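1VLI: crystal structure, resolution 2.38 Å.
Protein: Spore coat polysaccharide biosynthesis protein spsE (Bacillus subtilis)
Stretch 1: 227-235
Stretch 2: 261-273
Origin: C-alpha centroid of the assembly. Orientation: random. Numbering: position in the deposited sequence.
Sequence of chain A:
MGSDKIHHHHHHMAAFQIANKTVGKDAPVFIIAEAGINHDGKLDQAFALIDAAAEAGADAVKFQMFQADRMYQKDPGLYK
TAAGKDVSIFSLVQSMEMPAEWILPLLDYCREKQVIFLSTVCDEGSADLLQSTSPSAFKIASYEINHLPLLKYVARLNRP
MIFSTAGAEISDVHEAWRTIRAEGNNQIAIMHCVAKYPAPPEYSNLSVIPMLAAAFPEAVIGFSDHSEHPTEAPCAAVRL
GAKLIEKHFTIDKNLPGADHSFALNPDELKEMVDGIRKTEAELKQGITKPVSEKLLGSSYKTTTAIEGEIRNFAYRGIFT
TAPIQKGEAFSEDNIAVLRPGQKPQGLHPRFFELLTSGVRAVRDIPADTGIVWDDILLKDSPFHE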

ATOM      1  N   SER A 227       7.071  12.217  -5.847  1.00 62.62           N
ATOM      2  CA  SER A 227       7.668  13.379  -6.498  1.00 60.73           C
ATOM      3  C   SER A 227       8.741  12.967  -7.495  1.00 60.10           C
ATOM      4  O   SER A 227       9.388  11.931  -7.325  1.00 60.26           O
ATOM      5  CB  SER A 227       8.310  14.274  -5.454  1.00 60.65           C
ATOM      6  OG  SER A 227       9.510  13.689  -4.977  1.00 56.72           O
ATOM      7  N   GLU A 228       8.940  13.821  -8.497  1.00 59.43           N
ATOM      8  CA  GLU A 228       9.832  13.583  -9.633  1.00 61.98           C
ATOM      9  C   GLU A 228      11.322  13.536  -9.295  1.00 62.74           C
ATOM     10  O   GLU A 228      12.040  12.625  -9.720  1.00 64.84           O
ATOM     11  CB  GLU A 228       9.620  14.662 -10.701  1.00 61.81           C
ATOM     12  CG  GLU A 228       8.285  14.611 -11.428  1.00 70.55           C
ATOM     13  CD  GLU A 228       8.317  15.404 -12.725  1.00 80.78           C
ATOM     14  OE1 GLU A 228       9.060  14.993 -13.642  1.00 89.28           O
ATOM     15  OE2 GLU A 228       7.608  16.430 -12.836  1.00 82.09           O
ATOM     16  N   HIS A 229      11.784  14.543  -8.564  1.00 62.08           N
ATOM     17  CA  HIS A 229      13.189  14.693  -8.243  1.00 59.76           C
ATOM     18  C   HIS A 229      13.785  13.457  -7.564  1.00 56.64           C
ATOM     19  O   HIS A 229      13.161  12.886  -6.675  1.00 56.27           O
ATOM     20  CB  HIS A 229      13.369  15.910  -7.344  1.00 59.17           C
ATOM     21  CG  HIS A 229      14.782  16.390  -7.289  1.00 62.06           C
ATOM     22  ND1 HIS A 229      15.763  15.736  -6.574  1.00 62.08           N
ATOM     23  CD2 HIS A 229      15.393  17.432  -7.899  1.00 63.85           C
ATOM     24  CE1 HIS A 229      16.912  16.367  -6.729  1.00 61.95           C
ATOM     25  NE2 HIS A 229      16.714  17.401  -7.526  1.00 58.98           N
ATOM     26  N   PRO A 230      14.986  13.050  -7.964  1.00 56.63           N
ATOM     27  CA  PRO A 230      15.622  11.845  -7.386  1.00 56.93           C
ATOM     28  C   PRO A 230      15.994  11.881  -5.883  1.00 57.77           C
ATOM     29  O   PRO A 230      15.875  10.835  -5.229  1.00 56.02           O
ATOM     30  CB  PRO A 230      16.880  11.639  -8.269  1.00 53.88           C
ATOM     31  CG  PRO A 230      16.594  12.414  -9.517  1.00 50.94           C
ATOM     32  CD  PRO A 230      15.824  13.636  -9.033  1.00 58.16           C
ATOM     33  N   THR A 231      16.424  13.039  -5.347  1.00 57.64           N
ATOM     34  CA  THR A 231      16.966  13.118  -3.973  1.00 57.37           C
ATOM     35  C   THR A 231      16.309  14.107  -2.985  1.00 59.74           C
ATOM     36  O   THR A 231      16.396  13.902  -1.767  1.00 60.73           O
ATOM     37  CB  THR A 231      18.490  13.408  -3.974  1.00 58.44           C
ATOM     38  OG1 THR A 231      18.781  14.488  -4.873  1.00 59.54           O
ATOM     39  CG2 THR A 231      19.310  12.227  -4.517  1.00 61.32           C
ATOM     40  N   GLU A 232      15.690  15.186  -3.451  1.00 58.70           N
ATOM     41  CA  GLU A 232      15.306  16.216  -2.471  1.00 61.65           C
ATOM     42  C   GLU A 232      14.298  15.752  -1.408  1.00 59.11           C
ATOM     43  O   GLU A 232      14.541  15.943  -0.222  1.00 58.26           O
ATOM     44  CB  GLU A 232      14.962  17.574  -3.109  1.00 61.73           C
ATOM     45  CG  GLU A 232      13.518  17.802  -3.517  1.00 69.21           C
ATOM     46  CD  GLU A 232      13.215  19.281  -3.683  1.00 65.66           C
ATOM     47  OE1 GLU A 232      13.934  20.085  -3.070  1.00 70.60           O
ATOM     48  OE2 GLU A 232      12.271  19.640  -4.423  1.00 76.69           O
ATOM     49  N   ALA A 233      13.210  15.094  -1.821  1.00 57.76           N
ATOM     50  CA  ALA A 233      12.256  14.596  -0.845  1.00 53.01           C
ATOM     51  C   ALA A 233      12.699  13.300  -0.136  1.00 54.82           C
ATOM     52  O   ALA A 233      12.485  13.210   1.081  1.00 51.21           O
ATOM     53  CB  ALA A 233      10.863  14.472  -1.428  1.00 52.79           C
ATOM     54  N   PRO A 234      13.269  12.293  -0.850  1.00 52.41           N
ATOM     55  CA  PRO A 234      13.836  11.114  -0.148  1.00 52.82           C
ATOM     56  C   PRO A 234      14.810  11.492   0.999  1.00 52.18           C
ATOM     57  O   PRO A 234      14.626  11.048   2.130  1.00 53.72           O
ATOM     58  CB  PRO A 234      14.528  10.274  -1.278  1.00 52.33           C
ATOM     59  CG  PRO A 234      13.747  10.640  -2.541  1.00 52.89           C
ATOM     60  CD  PRO A 234      13.364  12.156  -2.316  1.00 51.63           C
ATOM     61  N   CYS A 235      15.810  12.315   0.720  1.00 51.05           N
ATOM     62  CA  CYS A 235      16.787  12.696   1.730  1.00 55.56           C
ATOM     63  C   CYS A 235      16.217  13.556   2.864  1.00 55.97           C
ATOM     64  O   CYS A 235      16.573  13.367   4.026  1.00 56.08           O
ATOM     65  CB  CYS A 235      17.949  13.440   1.088  1.00 57.61           C
ATOM     66  SG  CYS A 235      18.973  12.355   0.069  1.00 67.31           S
TER
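Stretch 2, residues 261-273: SFALNPDELKEMV

Two segments can pack closely without a hydrogen bond between them, while some of their polar groups are satisfied within each segment. Stretch 2 illustrates this. It approaches as a loop and becomes helical from Pro266, running in the same sense as stretch 1, itself loop to Thr231 and helix from Glu232, so that Phe262 CA lies 5.9 Å from Glu228 CA and Met272 CA 5.1 Å from Thr231 CA. The helix start is held by a reciprocal box: Asn265, chi1 p, brings OD1 to 3.0 Å from Glu268 N as a capping bond, while Glu268, m then t, returns OE1 to accept from Asn265 N, also at 3.0 Å. In stretch 1, His229 in the t rotamer accepts from Thr231 N through ND1 (3.0 Å).

The contact itself is van der Waals packing, much of it carbon against backbone oxygen. Leu264 (m, t) points toward stretch 1, its branches spreading CD2 to 3.4 Å from Glu228 O and CD1 to 4.2 Å from Pro230 CB. Pro230 CB also rests 4.0 Å from Glu268 O. Met272, a selenomethionine, extends t, t before turning p at chi3; its end leads away, yet CG passes 3.1 Å from Pro230 O and SE 3.8 Å from Pro234 CG. Thr231, sideways with chi1 p, places CG2 3.8 Å from Glu271 O. Phe262 (m) and Glu228 (m, t) also leave sideways, but their ends come nearer, bringing Glu228 OE1 to the ring edge, 3.5 Å from Phe262 CD1.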

ATOM      1  N   SER A 261       7.124   7.719 -17.385  1.00 80.20           N
ATOM      2  CA  SER A 261       7.584   9.090 -17.637  1.00 80.88           C
ATOM      3  C   SER A 261       8.107   9.806 -16.403  1.00 78.39           C
ATOM      4  O   SER A 261       9.040  10.626 -16.487  1.00 77.91           O
ATOM      5  CB  SER A 261       6.458   9.911 -18.271  1.00 81.69           C
ATOM      6  OG  SER A 261       5.240   9.676 -17.591  1.00 88.80           O
ATOM      7  N   PHE A 262       7.503   9.480 -15.264  1.00 76.03           N
ATOM      8  CA  PHE A 262       7.803  10.159 -14.012  1.00 74.08           C
ATOM      9  C   PHE A 262       8.590   9.291 -13.003  1.00 70.16           C
ATOM     10  O   PHE A 262       8.973   9.776 -11.933  1.00 69.23           O
ATOM     11  CB  PHE A 262       6.509  10.746 -13.415  1.00 75.95           C
ATOM     12  CG  PHE A 262       5.803  11.742 -14.330  1.00 81.13           C
ATOM     13  CD1 PHE A 262       6.381  12.996 -14.618  1.00 84.77           C
ATOM     14  CD2 PHE A 262       4.555  11.435 -14.892  1.00 84.96           C
ATOM     15  CE1 PHE A 262       5.728  13.928 -15.460  1.00 82.42           C
ATOM     16  CE2 PHE A 262       3.890  12.360 -15.736  1.00 84.27           C
ATOM     17  CZ  PHE A 262       4.480  13.607 -16.018  1.00 80.58           C
ATOM     18  N   ALA A 263       8.840   8.025 -13.355  1.00 64.48           N
ATOM     19  CA  ALA A 263       9.655   7.136 -12.530  1.00 60.08           C
ATOM     20  C   ALA A 263      11.123   7.465 -12.725  1.00 59.15           C
ATOM     21  O   ALA A 263      11.507   8.069 -13.728  1.00 59.49           O
ATOM     22  CB  ALA A 263       9.390   5.679 -12.891  1.00 60.66           C
ATOM     23  N   LEU A 264      11.956   7.085 -11.768  1.00 57.56           N
ATOM     24  CA  LEU A 264      13.394   7.275 -11.920  1.00 56.00           C
ATOM     25  C   LEU A 264      13.965   6.203 -12.855  1.00 58.32           C
ATOM     26  O   LEU A 264      13.505   5.054 -12.828  1.00 58.04           O
ATOM     27  CB  LEU A 264      14.084   7.197 -10.565  1.00 53.81           C
ATOM     28  CG  LEU A 264      13.590   8.198  -9.522  1.00 51.82           C
ATOM     29  CD1 LEU A 264      14.553   8.181  -8.352  1.00 38.51           C
ATOM     30  CD2 LEU A 264      13.490   9.607 -10.141  1.00 49.27           C
ATOM     31  N   ASN A 265      14.945   6.578 -13.684  1.00 58.56           N
ATOM     32  CA  ASN A 265      15.688   5.594 -14.465  1.00 60.03           C
ATOM     33  C   ASN A 265      16.762   4.946 -13.574  1.00 60.81           C
ATOM     34  O   ASN A 265      16.905   5.340 -12.420  1.00 63.96           O
ATOM     35  CB  ASN A 265      16.254   6.208 -15.748  1.00 58.98           C
ATOM     36  CG  ASN A 265      17.301   7.277 -15.492  1.00 67.09           C
ATOM     37  OD1 ASN A 265      18.163   7.155 -14.605  1.00 77.25           O
ATOM     38  ND2 ASN A 265      17.258   8.328 -16.303  1.00 69.96           N
ATOM     39  N   PRO A 266      17.467   3.925 -14.052  1.00 60.03           N
ATOM     40  CA  PRO A 266      18.437   3.224 -13.212  1.00 59.83           C
ATOM     41  C   PRO A 266      19.499   4.088 -12.569  1.00 60.32           C
ATOM     42  O   PRO A 266      19.878   3.799 -11.440  1.00 61.05           O
ATOM     43  CB  PRO A 266      19.079   2.239 -14.179  1.00 58.76           C
ATOM     44  CG  PRO A 266      17.951   1.934 -15.123  1.00 58.06           C
ATOM     45  CD  PRO A 266      17.341   3.284 -15.376  1.00 60.25           C
ATOM     46  N   ASP A 267      19.983   5.107 -13.286  1.00 60.66           N
ATOM     47  CA  ASP A 267      20.998   6.025 -12.784  1.00 61.77           C
ATOM     48  C   ASP A 267      20.475   6.875 -11.646  1.00 61.86           C
ATOM     49  O   ASP A 267      21.107   6.979 -10.587  1.00 61.78           O
ATOM     50  CB  ASP A 267      21.464   6.966 -13.889  1.00 63.43           C
ATOM     51  CG  ASP A 267      22.144   6.245 -14.995  1.00 71.44           C
ATOM     52  OD1 ASP A 267      21.438   5.529 -15.750  1.00 87.32           O
ATOM     53  OD2 ASP A 267      23.371   6.326 -15.182  1.00 67.10           O
ATOM     54  N   GLU A 268      19.335   7.507 -11.899  1.00 60.37           N
ATOM     55  CA  GLU A 268      18.654   8.292 -10.897  1.00 61.77           C
ATOM     56  C   GLU A 268      18.306   7.451  -9.651  1.00 61.96           C
ATOM     57  O   GLU A 268      18.336   7.976  -8.538  1.00 63.65           O
ATOM     58  CB  GLU A 268      17.399   8.932 -11.487  1.00 61.05           C
ATOM     59  CG  GLU A 268      17.641   9.753 -12.745  1.00 59.00           C
ATOM     60  CD  GLU A 268      16.351  10.302 -13.334  1.00 63.41           C
ATOM     61  OE1 GLU A 268      15.411   9.505 -13.591  1.00 62.56           O
ATOM     62  OE2 GLU A 268      16.275  11.535 -13.542  1.00 68.23           O
ATOM     63  N   LEU A 269      18.000   6.159  -9.831  1.00 59.63           N
ATOM     64  CA  LEU A 269      17.705   5.270  -8.695  1.00 58.78           C
ATOM     65  C   LEU A 269      18.936   5.106  -7.819  1.00 58.44           C
ATOM     66  O   LEU A 269      18.849   5.344  -6.607  1.00 57.44           O
ATOM     67  CB  LEU A 269      17.165   3.891  -9.141  1.00 58.45           C
ATOM     68  CG  LEU A 269      16.617   2.958  -8.034  1.00 58.83           C
ATOM     69  CD1 LEU A 269      15.329   3.483  -7.353  1.00 46.51           C
ATOM     70  CD2 LEU A 269      16.378   1.533  -8.530  1.00 57.74           C
ATOM     71  N   LYS A 270      20.064   4.721  -8.433  1.00 57.81           N
ATOM     72  CA  LYS A 270      21.389   4.661  -7.773  1.00 61.50           C
ATOM     73  C   LYS A 270      21.744   5.984  -7.075  1.00 63.51           C
ATOM     74  O   LYS A 270      22.281   5.994  -5.964  1.00 65.57           O
ATOM     75  CB  LYS A 270      22.474   4.293  -8.792  1.00 61.75           C
ATOM     76  CG  LYS A 270      23.855   3.942  -8.208  1.00 69.06           C
ATOM     77  N   GLU A 271      21.423   7.090  -7.740  1.00 63.17           N
ATOM     78  CA  GLU A 271      21.651   8.429  -7.232  1.00 63.38           C
ATOM     79  C   GLU A 271      20.851   8.674  -5.939  1.00 62.32           C
ATOM     80  O   GLU A 271      21.419   9.149  -4.949  1.00 62.67           O
ATOM     81  CB  GLU A 271      21.285   9.427  -8.326  1.00 62.99           C
ATOM     82  CG  GLU A 271      21.459  10.892  -7.989  1.00 65.86           C
ATOM     83  CD  GLU A 271      21.056  11.797  -9.145  1.00 67.78           C
ATOM     84  OE1 GLU A 271      21.149  11.348 -10.318  1.00 68.95           O
ATOM     85  OE2 GLU A 271      20.657  12.965  -8.880  1.00 76.55           O
HETATM   86  N   MSE A 272      19.554   8.333  -5.950  1.00 60.30           N
HETATM   87  CA  MSE A 272      18.711   8.401  -4.753  1.00 57.28           C
HETATM   88  C   MSE A 272      19.295   7.612  -3.595  1.00 57.81           C
HETATM   89  O   MSE A 272      19.421   8.138  -2.487  1.00 60.76           O
HETATM   90  CB  MSE A 272      17.302   7.899  -5.011  1.00 56.04           C
HETATM   91  CG  MSE A 272      16.375   8.170  -3.803  1.00 51.45           C
HETATM   92 SE   MSE A 272      14.667   7.270  -3.935  1.00 58.04          SE
HETATM   93  CE  MSE A 272      15.298   5.245  -3.791  1.00 55.51           C
ATOM     94  N   VAL A 273      19.624   6.348  -3.857  1.00 57.12           N
ATOM     95  CA  VAL A 273      20.224   5.440  -2.867  1.00 53.34           C
ATOM     96  C   VAL A 273      21.493   6.036  -2.255  1.00 55.08           C
ATOM     97  O   VAL A 273      21.645   6.045  -1.029  1.00 56.54           O
ATOM     98  CB  VAL A 273      20.493   4.015  -3.466  1.00 52.17           C
ATOM     99  CG1 VAL A 273      21.225   3.127  -2.464  1.00 47.99           C
ATOM    100  CG2 VAL A 273      19.152   3.338  -3.912  1.00 37.13           C
TER